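Local structure of farnesyl pyrophosphate synthase (Pseudomonas aeruginosa, 3ZOU) at residues 64-72 with 124-133. The protein catalyses the chain elongation of geranyl diphosphate to farnesyl diphosphate, a magnesium-dependent prenyl transfer of isoprenoid biosynthesis. Numbering follows the deposited sequence. Where two conformers were deposited one is given.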
loop_
_atom_site.group_PDB
_atom_site.type_symbol
_atom_site.label_atom_id
_atom_site.label_comp_id
_atom_site.label_asym_id
_atom_site.label_seq_id
_atom_site.Cartn_x
_atom_site.Cartn_y
_atom_site.Cartn_z
ATOM N N GLN A 64 21.346 -9.556 -8.259
ATOM C CA GLN A 64 20.650 -10.082 -7.111
ATOM C C GLN A 64 20.359 -9.027 -6.003
ATOM O O GLN A 64 19.395 -9.186 -5.286
ATOM C CB GLN A 64 21.328 -11.347 -6.558
ATOM C CG GLN A 64 22.761 -11.185 -6.110
ATOM C CD GLN A 64 23.781 -11.514 -7.224
ATOM O OE1 GLN A 64 23.523 -11.378 -8.436
ATOM N NE2 GLN A 64 24.953 -11.972 -6.796
ATOM N N ARG A 65 21.143 -7.955 -5.906
ATOM C CA ARG A 65 20.943 -6.904 -4.965
ATOM C C ARG A 65 19.562 -6.270 -5.201
ATOM O O ARG A 65 18.985 -5.698 -4.263
ATOM C CB ARG A 65 21.976 -5.804 -5.057
ATOM C CG ARG A 65 23.404 -6.331 -4.743
ATOM C CD ARG A 65 24.448 -5.281 -5.008
ATOM N NE ARG A 65 24.258 -4.122 -4.166
ATOM C CZ ARG A 65 24.748 -3.928 -2.933
ATOM N NH1 ARG A 65 25.598 -4.825 -2.392
ATOM N NH2 ARG A 65 24.500 -2.799 -2.273
ATOM N N ALA A 66 19.110 -6.329 -6.441
ATOM C CA ALA A 66 17.822 -5.655 -6.813
ATOM C C ALA A 66 16.624 -6.586 -6.741
ATOM O O ALA A 66 15.548 -6.256 -7.208
ATOM C CB ALA A 66 17.950 -5.044 -8.215
ATOM N N ASP A 67 16.814 -7.800 -6.202
ATOM C CA ASP A 67 15.649 -8.741 -6.171
ATOM C C ASP A 67 14.420 -8.156 -5.475
ATOM O O ASP A 67 13.308 -8.307 -5.982
ATOM C CB ASP A 67 16.005 -10.052 -5.457
ATOM C CG ASP A 67 16.858 -11.013 -6.336
ATOM O OD1 ASP A 67 16.933 -10.889 -7.560
ATOM O OD2 ASP A 67 17.448 -11.994 -5.747
ATOM N N ALA A 68 14.601 -7.551 -4.328
ATOM C CA ALA A 68 13.413 -7.015 -3.597
ATOM C C ALA A 68 12.788 -5.866 -4.381
ATOM O O ALA A 68 11.560 -5.790 -4.497
ATOM C CB ALA A 68 13.769 -6.620 -2.196
ATOM N N ALA A 69 13.622 -4.996 -4.929
ATOM C CA ALA A 69 13.163 -3.918 -5.820
ATOM C C ALA A 69 12.331 -4.431 -6.981
ATOM O O ALA A 69 11.229 -3.917 -7.222
ATOM C CB ALA A 69 14.359 -3.181 -6.380
ATOM N N ALA A 70 12.797 -5.482 -7.668
ATOM C CA ALA A 70 12.141 -6.102 -8.780
ATOM C C ALA A 70 10.776 -6.644 -8.330
ATOM O O ALA A 70 9.783 -6.416 -9.002
ATOM C CB ALA A 70 13.050 -7.211 -9.322
ATOM N N CYS A 71 10.759 -7.321 -7.193
ATOM C CA CYS A 71 9.490 -7.846 -6.700
ATOM C C CYS A 71 8.476 -6.753 -6.346
ATOM O O CYS A 71 7.340 -6.796 -6.769
ATOM C CB CYS A 71 9.681 -8.653 -5.479
ATOM S SG CYS A 71 10.453 -10.286 -5.728
ATOM N N ALA A 72 8.980 -5.740 -5.692
ATOM C CA ALA A 72 8.088 -4.634 -5.240
ATOM C C ALA A 72 7.464 -3.945 -6.409
ATOM O O ALA A 72 6.249 -3.688 -6.422
ATOM C CB ALA A 72 8.815 -3.674 -4.357
ATOM N N VAL A 124 8.030 -6.131 1.377
ATOM C CA VAL A 124 9.232 -6.690 0.761
ATOM C C VAL A 124 10.391 -5.701 0.836
ATOM O O VAL A 124 11.542 -6.076 1.087
ATOM C CB VAL A 124 8.914 -7.128 -0.656
ATOM C CG1 VAL A 124 10.117 -7.273 -1.539
ATOM C CG2 VAL A 124 8.143 -8.424 -0.587
ATOM N N LEU A 125 10.141 -4.421 0.617
ATOM C CA LEU A 125 11.218 -3.425 0.669
ATOM C C LEU A 125 11.671 -3.129 2.055
ATOM O O LEU A 125 12.812 -2.702 2.249
ATOM C CB LEU A 125 10.807 -2.105 -0.030
ATOM C CG LEU A 125 10.593 -2.175 -1.492
ATOM C CD1 LEU A 125 10.184 -0.782 -2.012
ATOM C CD2 LEU A 125 11.884 -2.619 -2.170
ATOM N N ALA A 126 10.737 -3.143 3.024
ATOM C CA ALA A 126 11.107 -2.841 4.412
ATOM C C ALA A 126 11.778 -3.975 5.133
ATOM O O ALA A 126 12.276 -3.771 6.224
ATOM C CB ALA A 126 9.863 -2.503 5.176
ATOM N N ASP A 127 11.667 -5.179 4.584
ATOM C CA ASP A 127 12.269 -6.454 5.110
ATOM C C ASP A 127 13.728 -6.481 4.816
ATOM O O ASP A 127 14.119 -6.632 3.700
ATOM C CB ASP A 127 11.561 -7.645 4.396
ATOM C CG ASP A 127 11.956 -9.009 4.918
ATOM O OD1 ASP A 127 13.149 -9.228 5.266
ATOM O OD2 ASP A 127 11.043 -9.866 5.001
ATOM N N THR A 128 14.542 -6.281 5.846
ATOM C CA THR A 128 15.993 -6.169 5.585
ATOM C C THR A 128 16.672 -7.507 5.350
ATOM O O THR A 128 17.849 -7.523 4.966
ATOM C CB THR A 128 16.708 -5.396 6.693
ATOM O OG1 THR A 128 16.508 -6.053 7.941
ATOM C CG2 THR A 128 16.167 -3.999 6.807
ATOM N N ARG A 129 15.969 -8.618 5.504
ATOM C CA ARG A 129 16.514 -9.900 5.023
ATOM C C ARG A 129 16.295 -10.011 3.512
ATOM O O ARG A 129 17.204 -10.322 2.758
ATOM C CB ARG A 129 15.896 -11.095 5.790
ATOM C CG ARG A 129 16.432 -12.459 5.344
ATOM C CD ARG A 129 15.696 -13.650 5.973
ATOM N NE ARG A 129 14.313 -13.756 5.467
ATOM C CZ ARG A 129 13.966 -14.213 4.259
ATOM N NH1 ARG A 129 14.882 -14.640 3.394
ATOM N NH2 ARG A 129 12.684 -14.226 3.909
ATOM N N ARG A 130 15.093 -9.704 3.049
ATOM C CA ARG A 130 14.800 -9.789 1.623
ATOM C C ARG A 130 15.388 -8.632 0.821
ATOM O O ARG A 130 15.755 -8.817 -0.351
ATOM C CB ARG A 130 13.282 -9.738 1.373
ATOM C CG ARG A 130 12.464 -10.938 1.850
ATOM C CD ARG A 130 11.049 -10.826 1.287
ATOM N NE ARG A 130 10.140 -11.887 1.708
ATOM C CZ ARG A 130 9.071 -11.705 2.505
ATOM N NH1 ARG A 130 8.790 -10.519 3.110
ATOM N NH2 ARG A 130 8.285 -12.754 2.741
ATOM N N ASN A 131 15.550 -7.476 1.482
ATOM C CA ASN A 131 16.078 -6.265 0.868
ATOM C C ASN A 131 17.265 -5.739 1.681
ATOM O O ASN A 131 17.164 -4.730 2.368
ATOM C CB ASN A 131 14.963 -5.175 0.818
ATOM C CG ASN A 131 15.356 -3.998 -0.081
ATOM O OD1 ASN A 131 16.158 -4.151 -1.034
ATOM N ND2 ASN A 131 14.801 -2.798 0.217
ATOM N N PRO A 132 18.411 -6.452 1.567
ATOM C CA PRO A 132 19.498 -6.196 2.520
ATOM C C PRO A 132 20.397 -5.054 2.131
ATOM O O PRO A 132 21.639 -5.233 1.970
ATOM C CB PRO A 132 20.263 -7.520 2.517
ATOM C CG PRO A 132 20.070 -8.056 1.185
ATOM C CD PRO A 132 18.670 -7.608 0.732
ATOM N N GLN A 133 19.824 -3.863 1.981
ATOM C CA GLN A 133 20.569 -2.658 1.708
ATOM C C GLN A 133 20.901 -2.002 2.986
ATOM O O GLN A 133 20.356 -2.407 4.022
ATOM C CB GLN A 133 19.799 -1.654 0.815
ATOM C CG GLN A 133 18.976 -2.302 -0.278
ATOM C CD GLN A 133 19.672 -3.270 -1.163
ATOM O OE1 GLN A 133 20.844 -3.070 -1.515
ATOM N NE2 GLN A 133 18.950 -4.318 -1.597
HETATM O O HOH W 1 16.434 -4.653 -3.913
HETATM O O HOH W 2 22.146 -0.749 -1.958
HETATM O O HOH W 3 17.043 -7.672 -2.649
#
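Ala68, in the first turn of helix 67-85, lies closest to Asn131, their CA atoms 5.3 Å apart, where the chain leaving helix 107-126 folds back over the start of the other helix. Alanine permits this approach: Ala68 CB sits 3.5 Å from Asn131 CB, with the carbonyl O of Arg130 equally near. One turn further along, Ala72 CB rests against Leu125 CG at 3.7 Å, while Val124 extends CG1, anti to its backbone N (chi1 160°), to Ala68 CB and, more loosely, Cys71 CB.

Amides suit the polar part, because each can donate and accept. Asn131 ND2 returns to Leu125 O at 2.8 Å, in the amide plane and nearly straight (171°), tying the loop to the helix it has just left. The bent chain of Gln133 brings NE2 to two acceptors, Arg65 O at 3.0 Å and Asn131 OD1 at 2.9 Å. One water joins Arg65 O, Ala69 N and Asn131 OD1; another links Ala68 N to Arg130 O, so two amides of the helix's first turn find partners through solvent. Arg65 directs NE to Ala196 O.

Where the chain leaves helix 107-126, Asp127 OD1 accepts from the backbone N of Arg129 (an Asx turn) and of Arg130 (an Asx motif). Together these contacts join the start of helix 67-85 to the end of helix 107-126 in the mainly helical polyprenyl synthetase fold, at the end of helix 67-85 opposite the magnesium-binding Asp84.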